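Local coordinates for protein acyl-coenzyme A oxidase acox-1.2 (Caenorhabditis elegans, PDB 5K3J) that catalyses the FAD-dependent desaturation of ascaroside-CoA thioesters with a five-carbon omega side chain, the first step of their peroxisomal beta-oxidation, in making nematode pheromones, at residues A30-G34 with I353-F357; L122-A126 with I284-G288; L440-R444 with R512-W516; Q494-A498 with E522-A526. One frame throughout, in Å; residues are numbered along the deposited sequence.

Contact 1 (A30-G34 with I353-F357); sequences AVIYG and IFTGF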
# COMPACT_ATOMS: atom_id res chain seq x y z
N ALA A 30 -10.61 -4.24 -28.58
CA ALA A 30 -9.67 -4.34 -29.69
C ALA A 30 -8.59 -3.27 -29.60
O ALA A 30 -7.42 -3.52 -29.90
CB ALA A 30 -10.42 -4.22 -31.01
N VAL A 31 -8.99 -2.08 -29.17
CA VAL A 31 -8.06 -0.97 -28.99
C VAL A 31 -7.11 -1.25 -27.83
O VAL A 31 -5.90 -1.13 -27.97
CB VAL A 31 -8.81 0.35 -28.73
CG1 VAL A 31 -7.83 1.47 -28.44
CG2 VAL A 31 -9.70 0.69 -29.92
N ILE A 32 -7.69 -1.62 -26.69
CA ILE A 32 -6.93 -1.92 -25.48
C ILE A 32 -5.85 -2.97 -25.73
O ILE A 32 -4.71 -2.82 -25.28
CB ILE A 32 -7.86 -2.41 -24.35
CG1 ILE A 32 -8.74 -1.26 -23.85
CG2 ILE A 32 -7.06 -3.02 -23.21
CD1 ILE A 32 -9.83 -1.68 -22.90
N TYR A 33 -6.20 -4.02 -26.45
CA TYR A 33 -5.29 -5.14 -26.64
C TYR A 33 -4.50 -5.06 -27.94
O TYR A 33 -3.72 -5.97 -28.25
CB TYR A 33 -6.07 -6.46 -26.57
CG TYR A 33 -6.59 -6.73 -25.18
CD1 TYR A 33 -5.72 -7.02 -24.14
CD2 TYR A 33 -7.95 -6.69 -24.90
CE1 TYR A 33 -6.18 -7.27 -22.87
CE2 TYR A 33 -8.43 -6.93 -23.63
CZ TYR A 33 -7.54 -7.23 -22.62
OH TYR A 33 -8.00 -7.47 -21.35
N GLY A 34 -4.68 -3.98 -28.68
CA GLY A 34 -3.84 -3.68 -29.83
C GLY A 34 -4.33 -4.17 -31.18
O GLY A 34 -3.87 -3.70 -32.22
N ILE A 353 -1.24 1.84 -20.67
CA ILE A 353 -1.28 0.72 -21.61
C ILE A 353 -0.86 1.13 -23.01
O ILE A 353 -0.10 0.43 -23.68
CB ILE A 353 -2.69 0.08 -21.64
CG1 ILE A 353 -2.90 -0.76 -20.37
CG2 ILE A 353 -2.88 -0.78 -22.88
CD1 ILE A 353 -4.33 -1.19 -20.17
N PHE A 354 -1.35 2.29 -23.46
CA PHE A 354 -0.98 2.82 -24.77
C PHE A 354 0.48 3.24 -24.78
O PHE A 354 1.17 3.09 -25.79
CB PHE A 354 -1.88 4.00 -25.14
CG PHE A 354 -3.33 3.65 -25.24
CD1 PHE A 354 -3.72 2.40 -25.69
CD2 PHE A 354 -4.31 4.55 -24.86
CE1 PHE A 354 -5.05 2.06 -25.78
CE2 PHE A 354 -5.65 4.22 -24.94
CZ PHE A 354 -6.02 2.97 -25.40
N THR A 355 0.94 3.76 -23.65
CA THR A 355 2.35 4.08 -23.46
C THR A 355 3.16 2.79 -23.49
O THR A 355 4.30 2.76 -23.94
CB THR A 355 2.58 4.84 -22.14
OG1 THR A 355 1.76 6.02 -22.11
CG2 THR A 355 4.04 5.24 -21.98
N GLY A 356 2.54 1.71 -23.01
CA GLY A 356 3.17 0.41 -22.99
C GLY A 356 3.36 -0.19 -24.38
O GLY A 356 4.38 -0.82 -24.65
N PHE A 357 2.38 0.02 -25.25
CA PHE A 357 2.45 -0.49 -26.62
C PHE A 357 3.65 0.08 -27.38
O PHE A 357 4.30 -0.64 -28.14
CB PHE A 357 1.17 -0.18 -27.40
CG PHE A 357 0.09 -1.22 -27.23
CD1 PHE A 357 0.31 -2.52 -27.64
CD2 PHE A 357 -1.13 -0.88 -26.68
CE1 PHE A 357 -0.66 -3.48 -27.48
CE2 PHE A 357 -2.10 -1.84 -26.53
CZ PHE A 357 -1.87 -3.13 -26.93
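How the end of one helix can be seated on the flank of another is illustrated where the last residues of helix 25-32 meet helix 343-363. V31 starts the contact: CG1 of V31 lies 3.8 Å from CZ of F354, and R542 of helix 520-543 touches both side chains. At I32, whose CA-to-CB bond points away, the carbonyl O makes the closest approaches. O of I32 lies 3.1 Å from CE2 of F357, near the plane of the ring, and 3.6 Å from CG2 of I353, while CG2 of I32 is 4.5 Å from CD1 of I353. Through this largely buried patch the N-terminal helical region of the acyl-CoA oxidase is joined to the C-alpha1 helical domain, whose helix 287-315 touches I353 and F357 through M298. Y33 turns its side chain aside and hydrogen-bonds through OH to the backbone O of F608; what it offers F357 is its carbonyl carbon, C of Y33 lying 3.4 Å from CZ of F357. At G34 the chain leaves helical geometry with phi of 93°, and N of G34, hydrogen-bonded to O of V31 at 3.2 Å, sits 3.4 Å from CZ of F357. A CB here would press against the preceding carbonyl and fall 2.9 Å from CE1 of F357, so both the turn and the neighbouring ring call for a residue without a side chain.

Contact 2 (L122-A126 with I284-G288); sequences LQSQA and IGYSG. With 6QA (~{S}-[2-[3-[[(2~{R})-4-[[[(2~{R},3~{S},4~{R},5~{R})-5-(6-aminopurin-9-yl)-4-oxidanyl-3-phosphonooxy-oxolan-2-yl]methoxy-oxidanyl-phosphoryl]oxy-oxidanyl-phosphoryl]oxy-3,3-dimethyl-2-oxidanyl-butanoyl]amino]propanoylamino]ethyl] 5-[(2~{R},3~{R},5~{R},6~{S})-6-methyl-3,5-bis(oxidanyl)oxan-2-yl]oxypentanethioate), chain E.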
# COMPACT_ATOMS: atom_id res chain seq x y z
N LEU A 122 18.22 -15.97 -22.79
CA LEU A 122 18.80 -16.91 -23.73
C LEU A 122 18.66 -16.38 -25.15
O LEU A 122 19.57 -16.53 -25.97
CB LEU A 122 18.15 -18.29 -23.61
CG LEU A 122 18.50 -19.12 -22.38
CD1 LEU A 122 17.61 -20.35 -22.31
CD2 LEU A 122 19.97 -19.52 -22.40
N GLN A 123 17.52 -15.77 -25.43
CA GLN A 123 17.24 -15.21 -26.75
C GLN A 123 18.20 -14.08 -27.11
O GLN A 123 18.65 -13.98 -28.25
CB GLN A 123 15.80 -14.71 -26.82
CG GLN A 123 14.76 -15.81 -26.81
CD GLN A 123 13.35 -15.29 -26.68
OE1 GLN A 123 13.09 -14.35 -25.93
NE2 GLN A 123 12.43 -15.89 -27.42
N SER A 124 18.51 -13.24 -26.12
CA SER A 124 19.29 -12.03 -26.38
C SER A 124 20.78 -12.18 -26.07
O SER A 124 21.58 -11.34 -26.49
CB SER A 124 18.72 -10.87 -25.56
OG SER A 124 18.73 -11.16 -24.17
N GLN A 125 21.16 -13.24 -25.36
CA GLN A 125 22.54 -13.32 -24.86
C GLN A 125 23.25 -14.66 -25.12
O GLN A 125 24.45 -14.77 -24.88
CB GLN A 125 22.56 -13.04 -23.35
CG GLN A 125 21.84 -11.76 -22.93
CD GLN A 125 22.59 -10.50 -23.30
OE1 GLN A 125 23.79 -10.54 -23.57
NE2 GLN A 125 21.90 -9.37 -23.30
N ALA A 126 22.53 -15.66 -25.62
CA ALA A 126 23.15 -16.96 -25.89
C ALA A 126 23.43 -17.16 -27.38
O ALA A 126 22.71 -16.65 -28.24
CB ALA A 126 22.28 -18.09 -25.36
N ILE A 284 25.32 -4.58 -23.07
CA ILE A 284 24.42 -5.37 -23.89
C ILE A 284 23.74 -6.46 -23.06
O ILE A 284 22.72 -7.01 -23.46
CB ILE A 284 25.15 -6.01 -25.09
CG1 ILE A 284 26.58 -6.44 -24.69
CG2 ILE A 284 25.20 -5.05 -26.26
CD1 ILE A 284 26.67 -7.81 -24.02
N GLY A 285 24.33 -6.76 -21.91
CA GLY A 285 23.87 -7.87 -21.09
C GLY A 285 22.64 -7.56 -20.26
O GLY A 285 21.92 -8.47 -19.85
N TYR A 286 22.39 -6.28 -20.03
CA TYR A 286 21.24 -5.87 -19.22
C TYR A 286 19.96 -5.90 -20.05
O TYR A 286 18.92 -5.39 -19.61
CB TYR A 286 21.45 -4.46 -18.64
CG TYR A 286 22.65 -4.29 -17.72
CD1 TYR A 286 23.43 -5.37 -17.34
CD2 TYR A 286 22.99 -3.03 -17.24
CE1 TYR A 286 24.52 -5.20 -16.51
CE2 TYR A 286 24.08 -2.85 -16.41
CZ TYR A 286 24.84 -3.94 -16.05
OH TYR A 286 25.93 -3.76 -15.22
N SER A 287 20.02 -6.49 -21.24
CA SER A 287 18.91 -6.48 -22.17
C SER A 287 17.64 -7.12 -21.61
O SER A 287 16.53 -6.70 -21.94
CB SER A 287 19.30 -7.19 -23.47
OG SER A 287 18.19 -7.27 -24.35
N GLY A 288 17.81 -8.14 -20.78
CA GLY A 288 16.68 -8.82 -20.18
C GLY A 288 15.90 -7.90 -19.26
O GLY A 288 14.67 -7.95 -19.20
P26 6QA E . 26.12 -0.49 -13.21
P29 6QA E . 28.05 1.52 -14.36
P50 6QA E . 26.15 7.66 -17.17
O01 6QA E . 5.92 -8.29 -13.28
C02 6QA E . 7.06 -8.90 -13.91
C03 6QA E . 7.78 -9.56 -12.72
O04 6QA E . 9.04 -9.95 -13.04
C05 6QA E . 10.00 -8.94 -13.06
C06 6QA E . 11.11 -9.32 -12.04
C07 6QA E . 12.45 -8.76 -12.57
C08 6QA E . 13.59 -9.57 -11.97
C09 6QA E . 14.51 -8.71 -11.22
S10 6QA E . 16.30 -8.93 -11.70
C11 6QA E . 17.15 -7.38 -12.11
C12 6QA E . 16.47 -6.12 -11.65
N13 6QA E . 17.43 -5.34 -10.97
C14 6QA E . 17.84 -4.04 -11.48
C15 6QA E . 18.90 -3.19 -10.69
C16 6QA E . 20.10 -2.91 -11.66
N17 6QA E . 20.52 -1.49 -11.60
C18 6QA E . 21.89 -1.17 -12.02
C19 6QA E . 22.36 0.28 -11.97
O20 6QA E . 21.37 1.07 -11.36
C21 6QA E . 22.64 0.83 -13.40
C22 6QA E . 23.26 2.27 -13.12
C23 6QA E . 21.30 0.86 -14.21
C24 6QA E . 23.65 0.05 -14.22
O25 6QA E . 25.01 0.48 -13.98
O27 6QA E . 25.72 -0.83 -11.76
O28 6QA E . 27.59 0.38 -13.24
O30 6QA E . 29.17 0.89 -15.20
O31 6QA E . 26.72 1.98 -15.27
C32 6QA E . 26.32 3.29 -15.37
C33 6QA E . 26.76 3.81 -16.80
O34 6QA E . 26.53 2.93 -17.69
C35 6QA E . 25.38 3.47 -18.71
N36 6QA E . 24.30 2.47 -18.77
C37 6QA E . 23.76 1.84 -17.72
N38 6QA E . 22.81 0.99 -18.11
C39 6QA E . 22.72 1.07 -19.47
C40 6QA E . 23.67 2.00 -19.89
N41 6QA E . 23.79 2.26 -21.22
C42 6QA E . 23.01 1.63 -22.10
N43 6QA E . 22.09 0.72 -21.73
C44 6QA E . 21.91 0.41 -20.44
N45 6QA E . 20.91 -0.58 -20.04
C46 6QA E . 24.98 4.62 -18.28
O47 6QA E . 25.05 5.65 -19.38
C48 6QA E . 25.90 5.04 -17.14
O49 6QA E . 26.72 6.11 -17.50
O51 6QA E . 27.07 8.30 -16.17
O52 6QA E . 24.72 7.59 -16.61
O53 6QA E . 26.11 8.46 -18.44
O54 6QA E . 28.58 2.73 -13.63
O55 6QA E . 26.30 -1.78 -13.98
O56 6QA E . 22.63 -2.05 -12.36
O57 6QA E . 17.40 -3.60 -12.48
O58 6QA E . 14.05 -7.97 -10.36
O59 6QA E . 7.07 -10.74 -12.26
C60 6QA E . 6.87 -11.70 -13.31
C61 6QA E . 6.21 -12.86 -12.60
C62 6QA E . 6.06 -11.09 -14.47
C63 6QA E . 6.65 -9.84 -14.97
O64 6QA E . 6.02 -12.05 -15.59
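In the acyl-CoA oxidase fold the end of helix 112-125, in the N-terminal helical region, meets the loop that leads, with Y286 as N-cap residue, into helix 287-315 of the C-alpha1 domain, an example of a junction built beside a substrate site. Q125 makes the join. CA-to-CB of Q125 points toward the loop, and the m, m rotamer (chi1 -51°, chi2 -73°) lets NE2 of Q125 donate to O of I284 at 2.5 Å and 159° and approach CA of G285 (3.3 Å) and CB of S287 (3.4 Å). I284, with chi1 at 36°, leaves CD1 4.0 Å from OE1 of Q125. CB of S124 lies 3.8 Å from OG of S287, but the two hydroxyls are engaged elsewhere: in the p rotamer S124 turns OG back to O of P120, and S287, in t, reaches Y363. I284, G285 and Y286 all belong to the substrate-binding site. Y286 points its CA-to-CB bond away from helix 112-125, and OH of Y286 donates a very short 2.4 Å hydrogen bond to O55 on the diphosphate of the bound ascaroside-CoA.

Contact 3 (L440-R444 with R512-W516); sequences LQLAR and REVAW. With 6QA (~{S}-[2-[3-[[(2~{R})-4-[[[(2~{R},3~{S},4~{R},5~{R})-5-(6-aminopurin-9-yl)-4-oxidanyl-3-phosphonooxy-oxolan-2-yl]methoxy-oxidanyl-phosphoryl]oxy-oxidanyl-phosphoryl]oxy-3,3-dimethyl-2-oxidanyl-butanoyl]amino]propanoylamino]ethyl] 5-[(2~{R},3~{R},5~{R},6~{S})-6-methyl-3,5-bis(oxidanyl)oxan-2-yl]oxypentanethioate), chain E.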
# COMPACT_ATOMS: atom_id res chain seq x y z
N LEU A 440 16.77 8.07 -11.00
CA LEU A 440 18.08 8.71 -11.05
C LEU A 440 18.85 8.33 -12.31
O LEU A 440 19.72 9.07 -12.76
CB LEU A 440 18.90 8.34 -9.81
CG LEU A 440 18.55 9.14 -8.56
CD1 LEU A 440 19.26 8.60 -7.34
CD2 LEU A 440 18.90 10.61 -8.79
N GLN A 441 18.52 7.17 -12.87
CA GLN A 441 19.14 6.71 -14.11
C GLN A 441 18.69 7.54 -15.29
O GLN A 441 19.49 7.88 -16.17
CB GLN A 441 18.83 5.23 -14.35
CG GLN A 441 19.88 4.28 -13.82
CD GLN A 441 21.09 4.20 -14.73
OE1 GLN A 441 21.13 3.41 -15.67
NE2 GLN A 441 22.10 5.01 -14.45
N LEU A 442 17.40 7.87 -15.32
CA LEU A 442 16.85 8.72 -16.37
C LEU A 442 17.33 10.15 -16.22
O LEU A 442 17.49 10.88 -17.20
CB LEU A 442 15.32 8.67 -16.34
CG LEU A 442 14.54 9.74 -17.11
CD1 LEU A 442 14.87 9.71 -18.59
CD2 LEU A 442 13.06 9.54 -16.90
N ALA A 443 17.58 10.55 -14.97
CA ALA A 443 18.06 11.89 -14.67
C ALA A 443 19.45 12.12 -15.27
O ALA A 443 19.79 13.24 -15.62
CB ALA A 443 18.10 12.10 -13.17
N ARG A 444 20.24 11.05 -15.37
CA ARG A 444 21.55 11.13 -15.98
C ARG A 444 21.43 11.36 -17.49
O ARG A 444 22.24 12.06 -18.09
CB ARG A 444 22.36 9.87 -15.70
CG ARG A 444 22.87 9.78 -14.28
CD ARG A 444 24.30 9.29 -14.24
NE ARG A 444 24.94 9.54 -12.95
CZ ARG A 444 26.11 10.14 -12.81
NH1 ARG A 444 26.63 10.33 -11.60
NH2 ARG A 444 26.77 10.57 -13.88
N ARG A 512 31.96 15.09 -8.17
CA ARG A 512 30.80 14.69 -8.97
C ARG A 512 29.80 13.84 -8.20
O ARG A 512 28.61 14.17 -8.14
CB ARG A 512 31.25 13.92 -10.21
CG ARG A 512 30.09 13.29 -10.97
CD ARG A 512 30.56 12.56 -12.21
NE ARG A 512 29.50 12.50 -13.21
CZ ARG A 512 29.35 13.40 -14.19
NH1 ARG A 512 28.36 13.27 -15.05
NH2 ARG A 512 30.20 14.41 -14.30
N GLU A 513 30.28 12.75 -7.62
CA GLU A 513 29.44 11.85 -6.84
C GLU A 513 28.66 12.58 -5.76
O GLU A 513 27.46 12.37 -5.59
CB GLU A 513 30.30 10.74 -6.21
CG GLU A 513 30.66 9.60 -7.15
CD GLU A 513 31.67 10.00 -8.21
OE1 GLU A 513 32.42 10.98 -8.00
OE2 GLU A 513 31.73 9.33 -9.27
N VAL A 514 29.34 13.45 -5.02
CA VAL A 514 28.70 14.20 -3.95
C VAL A 514 27.81 15.31 -4.52
O VAL A 514 26.72 15.57 -4.02
CB VAL A 514 29.74 14.81 -2.98
CG1 VAL A 514 29.06 15.67 -1.92
CG2 VAL A 514 30.55 13.70 -2.33
N ALA A 515 28.30 15.96 -5.58
CA ALA A 515 27.50 16.96 -6.28
C ALA A 515 26.22 16.34 -6.83
O ALA A 515 25.16 16.94 -6.78
CB ALA A 515 28.31 17.58 -7.41
N TRP A 516 26.35 15.13 -7.36
CA TRP A 516 25.19 14.38 -7.84
C TRP A 516 24.24 14.05 -6.69
O TRP A 516 23.02 14.17 -6.82
CB TRP A 516 25.63 13.09 -8.53
CG TRP A 516 24.49 12.28 -9.03
CD1 TRP A 516 23.93 11.18 -8.43
CD2 TRP A 516 23.73 12.51 -10.22
NE1 TRP A 516 22.88 10.71 -9.18
CE2 TRP A 516 22.74 11.51 -10.28
CE3 TRP A 516 23.80 13.46 -11.24
CZ2 TRP A 516 21.82 11.44 -11.32
CZ3 TRP A 516 22.89 13.38 -12.27
CH2 TRP A 516 21.91 12.38 -12.31
P26 6QA E . 26.12 -0.49 -13.21
P29 6QA E . 28.05 1.52 -14.36
P50 6QA E . 26.15 7.66 -17.17
O01 6QA E . 5.92 -8.29 -13.28
C02 6QA E . 7.06 -8.90 -13.91
C03 6QA E . 7.78 -9.56 -12.72
O04 6QA E . 9.04 -9.95 -13.04
C05 6QA E . 10.00 -8.94 -13.06
C06 6QA E . 11.11 -9.32 -12.04
C07 6QA E . 12.45 -8.76 -12.57
C08 6QA E . 13.59 -9.57 -11.97
C09 6QA E . 14.51 -8.71 -11.22
S10 6QA E . 16.30 -8.93 -11.70
C11 6QA E . 17.15 -7.38 -12.11
C12 6QA E . 16.47 -6.12 -11.65
N13 6QA E . 17.43 -5.34 -10.97
C14 6QA E . 17.84 -4.04 -11.48
C15 6QA E . 18.90 -3.19 -10.69
C16 6QA E . 20.10 -2.91 -11.66
N17 6QA E . 20.52 -1.49 -11.60
C18 6QA E . 21.89 -1.17 -12.02
C19 6QA E . 22.36 0.28 -11.97
O20 6QA E . 21.37 1.07 -11.36
C21 6QA E . 22.64 0.83 -13.40
C22 6QA E . 23.26 2.27 -13.12
C23 6QA E . 21.30 0.86 -14.21
C24 6QA E . 23.65 0.05 -14.22
O25 6QA E . 25.01 0.48 -13.98
O27 6QA E . 25.72 -0.83 -11.76
O28 6QA E . 27.59 0.38 -13.24
O30 6QA E . 29.17 0.89 -15.20
O31 6QA E . 26.72 1.98 -15.27
C32 6QA E . 26.32 3.29 -15.37
C33 6QA E . 26.76 3.81 -16.80
O34 6QA E . 26.53 2.93 -17.69
C35 6QA E . 25.38 3.47 -18.71
N36 6QA E . 24.30 2.47 -18.77
C37 6QA E . 23.76 1.84 -17.72
N38 6QA E . 22.81 0.99 -18.11
C39 6QA E . 22.72 1.07 -19.47
C40 6QA E . 23.67 2.00 -19.89
N41 6QA E . 23.79 2.26 -21.22
C42 6QA E . 23.01 1.63 -22.10
N43 6QA E . 22.09 0.72 -21.73
C44 6QA E . 21.91 0.41 -20.44
N45 6QA E . 20.91 -0.58 -20.04
C46 6QA E . 24.98 4.62 -18.28
O47 6QA E . 25.05 5.65 -19.38
C48 6QA E . 25.90 5.04 -17.14
O49 6QA E . 26.72 6.11 -17.50
O51 6QA E . 27.07 8.30 -16.17
O52 6QA E . 24.72 7.59 -16.61
O53 6QA E . 26.11 8.46 -18.44
O54 6QA E . 28.58 2.73 -13.63
O55 6QA E . 26.30 -1.78 -13.98
O56 6QA E . 22.63 -2.05 -12.36
O57 6QA E . 17.40 -3.60 -12.48
O58 6QA E . 14.05 -7.97 -10.36
O59 6QA E . 7.07 -10.74 -12.26
C60 6QA E . 6.87 -11.70 -13.31
C61 6QA E . 6.21 -12.86 -12.60
C62 6QA E . 6.06 -11.09 -14.47
C63 6QA E . 6.65 -9.84 -14.97
O64 6QA E . 6.02 -12.05 -15.59
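This is a cation-pi contact spanning two well-separated helices, at the place where helix 435-450 of the C-alpha1 domain faces the short helix 512-518 of the C-terminal helical domain. The axes of the segments pass 13.8 Å apart at 114°, so long side chains must fill the gap. W516 does so: CZ of R444 lies 4.3 Å from the centroid of its six-membered ring, only 12° off the normal, and CG of R444 comes 3.4 Å from CH2 of W516. At the indole edge lie O of L440, 3.5 Å from CZ2 of W516, and C of A443, 3.9 Å from CH2; CB of A443 makes an apolar contact with CH2, also at 3.9 Å. F502 forms an edge-to-face pair with W516. In the acyl-CoA oxidase fold helix 435-450 lines the ligand sites, L440 touching FAD and R444 the substrate (CD of R444 is 2.9 Å from O52 on the 3'-phosphate of the CoA), while 512-516 packs on R444 from the C-terminal domain. A second arginine crowds in, NH1 of R512 lying 3.3 Å from NH2 of R444, like charges near that phosphate.

Contact 4 (Q494-A498 with E522-A526); sequences QAWKA and ELTRA. With ATP (adenosine-5'-triphosphate), chain D.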
# COMPACT_ATOMS: atom_id res chain seq x y z
N GLN A 494 12.31 22.24 -15.01
CA GLN A 494 12.97 21.49 -13.94
C GLN A 494 14.25 20.82 -14.42
O GLN A 494 15.24 20.79 -13.69
CB GLN A 494 12.02 20.43 -13.38
CG GLN A 494 12.59 19.61 -12.24
CD GLN A 494 12.79 20.42 -10.98
OE1 GLN A 494 12.05 21.37 -10.71
NE2 GLN A 494 13.79 20.05 -10.19
N ALA A 495 14.22 20.29 -15.64
CA ALA A 495 15.38 19.60 -16.22
C ALA A 495 16.63 20.47 -16.19
O ALA A 495 17.67 20.05 -15.68
CB ALA A 495 15.07 19.17 -17.65
N TRP A 496 16.51 21.68 -16.72
CA TRP A 496 17.58 22.67 -16.65
C TRP A 496 17.85 23.09 -15.20
O TRP A 496 18.99 23.16 -14.76
CB TRP A 496 17.24 23.90 -17.49
CG TRP A 496 17.46 23.72 -18.95
CD1 TRP A 496 16.58 23.23 -19.86
CD2 TRP A 496 18.66 24.03 -19.67
NE1 TRP A 496 17.15 23.22 -21.11
CE2 TRP A 496 18.42 23.70 -21.02
CE3 TRP A 496 19.91 24.55 -19.31
CZ2 TRP A 496 19.39 23.88 -22.01
CZ3 TRP A 496 20.86 24.73 -20.29
CH2 TRP A 496 20.60 24.39 -21.63
N LYS A 497 16.76 23.35 -14.48
CA LYS A 497 16.83 23.83 -13.10
C LYS A 497 17.61 22.88 -12.21
O LYS A 497 18.36 23.31 -11.33
CB LYS A 497 15.41 24.02 -12.55
CG LYS A 497 15.30 24.95 -11.35
CD LYS A 497 15.26 24.20 -10.04
CE LYS A 497 14.98 25.14 -8.89
NZ LYS A 497 13.66 25.82 -9.02
N ALA A 498 17.45 21.58 -12.44
CA ALA A 498 18.14 20.58 -11.63
C ALA A 498 19.57 20.36 -12.13
O ALA A 498 20.49 20.18 -11.33
CB ALA A 498 17.37 19.26 -11.64
N GLU A 522 16.01 16.84 -6.71
CA GLU A 522 15.61 17.69 -7.83
C GLU A 522 15.65 16.91 -9.14
O GLU A 522 14.77 17.05 -9.99
CB GLU A 522 16.52 18.91 -7.93
CG GLU A 522 16.31 19.93 -6.83
CD GLU A 522 14.90 20.49 -6.82
OE1 GLU A 522 14.38 20.79 -7.92
OE2 GLU A 522 14.31 20.62 -5.73
N LEU A 523 16.69 16.10 -9.30
CA LEU A 523 16.89 15.29 -10.49
C LEU A 523 15.78 14.27 -10.69
O LEU A 523 15.42 13.95 -11.82
CB LEU A 523 18.24 14.59 -10.42
CG LEU A 523 19.47 15.49 -10.44
CD1 LEU A 523 20.68 14.73 -9.96
CD2 LEU A 523 19.69 16.04 -11.83
N THR A 524 15.25 13.75 -9.59
CA THR A 524 14.15 12.79 -9.67
C THR A 524 12.83 13.50 -9.97
O THR A 524 11.93 12.92 -10.56
CB THR A 524 14.00 11.97 -8.38
OG1 THR A 524 13.79 12.85 -7.27
CG2 THR A 524 15.24 11.12 -8.13
N ARG A 525 12.72 14.75 -9.54
CA ARG A 525 11.56 15.55 -9.87
C ARG A 525 11.54 15.80 -11.37
O ARG A 525 10.48 15.81 -12.00
CB ARG A 525 11.57 16.89 -9.12
CG ARG A 525 11.66 16.75 -7.61
CD ARG A 525 11.70 18.12 -6.94
NE ARG A 525 11.95 18.03 -5.51
CZ ARG A 525 11.01 17.79 -4.60
NH1 ARG A 525 9.75 17.61 -4.97
NH2 ARG A 525 11.33 17.73 -3.31
N ALA A 526 12.73 15.98 -11.93
CA ALA A 526 12.90 16.17 -13.36
C ALA A 526 12.48 14.93 -14.13
O ALA A 526 11.74 15.02 -15.11
CB ALA A 526 14.35 16.52 -13.68
PG ATP D . 6.63 16.29 -6.97
O1G ATP D . 7.68 16.76 -7.93
O2G ATP D . 6.75 16.89 -5.58
O3G ATP D . 5.23 16.28 -7.53
PB ATP D . 6.26 13.87 -5.60
O1B ATP D . 5.40 12.81 -6.24
O2B ATP D . 5.66 14.81 -4.58
O3B ATP D . 6.98 14.73 -6.76
PA ATP D . 8.45 13.93 -3.88
O1A ATP D . 9.85 14.03 -4.43
O2A ATP D . 7.71 15.18 -3.47
O3A ATP D . 7.54 13.14 -4.95
O5' ATP D . 8.45 12.91 -2.64
C5' ATP D . 7.23 12.50 -2.03
C4' ATP D . 7.38 11.03 -1.68
O4' ATP D . 6.95 10.20 -2.77
C3' ATP D . 8.85 10.73 -1.42
O3' ATP D . 8.99 10.14 -0.13
C2' ATP D . 9.25 9.74 -2.50
O2' ATP D . 10.07 8.70 -1.98
C1' ATP D . 7.93 9.19 -3.02
N9 ATP D . 7.99 8.89 -4.48
C8 ATP D . 7.90 9.80 -5.47
N7 ATP D . 7.99 9.21 -6.68
C5 ATP D . 8.13 7.88 -6.48
C6 ATP D . 8.28 6.68 -7.34
N6 ATP D . 8.30 6.78 -8.69
N1 ATP D . 8.41 5.49 -6.71
C2 ATP D . 8.40 5.38 -5.37
N3 ATP D . 8.27 6.43 -4.54
C4 ATP D . 8.13 7.68 -5.02
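Two hydrogen bonds from one amide join an antiparallel helix pair in the C-terminal helical domain, helices 481-507 and 520-543: NE2 of Q494 donates to OE1 of E522 at a very short 2.5 Å (159°) and to the backbone O of E522 at 3.2 Å (143°). O of E522 also accepts the helical bond from N of A526 at 3.0 Å, so it serves both its own helix and the neighbouring one. The other carboxylate oxygen, OE2 of E522, forms a salt bridge with NE of R525 at 3.5 Å, and Y591 of the second subunit hydrogen-bonds to both residues. CA-to-CB of R525 points toward helix 481-507, yet the extended side chain carries its guanidinium to the nucleotide, where NH1 of R525 lies 3.1 Å from O2G of ATP and O1A sits over one face; R525 belongs to the ATP site shared between the subunits. K497 places CD 4.1 Å from OE1 of E522 and makes a salt bridge through NZ to D584 of the second subunit. Besides these polar groups, the segments run at 161° with axes 8.5 Å apart, an approach that small residues permit: CA of A495 and CA of A526 are 5.1 Å apart. CG of Q494 lies 3.6 Å from CA and 3.8 Å from CB of A526. Farther along, CB of A498 touches both CB of E522, at 3.8 Å, and CD2 of L523, at 4.0 Å.

From the N terminus, contact 1 opens on helix 25-32 and closes only at helix 343-363; nested inside that long loop, contact 2 returns the chain from helix 112-125 to the start of helix 287-315 after it has built the beta domain. Both tie the N-terminal helical region to the C-alpha1 domain. Contacts 3 and 4 come after both in the chain and cross each other: 440-444 opens contact 3, 494-498 opens contact 4, then 512-516 and 522-526 close them in turn. They touch, CZ3 of W516 lying 3.5 Å from CD1 of L523; contact 3 joins C-alpha1 to the C-terminal domain, and contact 4 pairs two helices within that domain. Contacts 2 and 3 both reach the bound ascaroside-CoA; contact 4 reaches ATP.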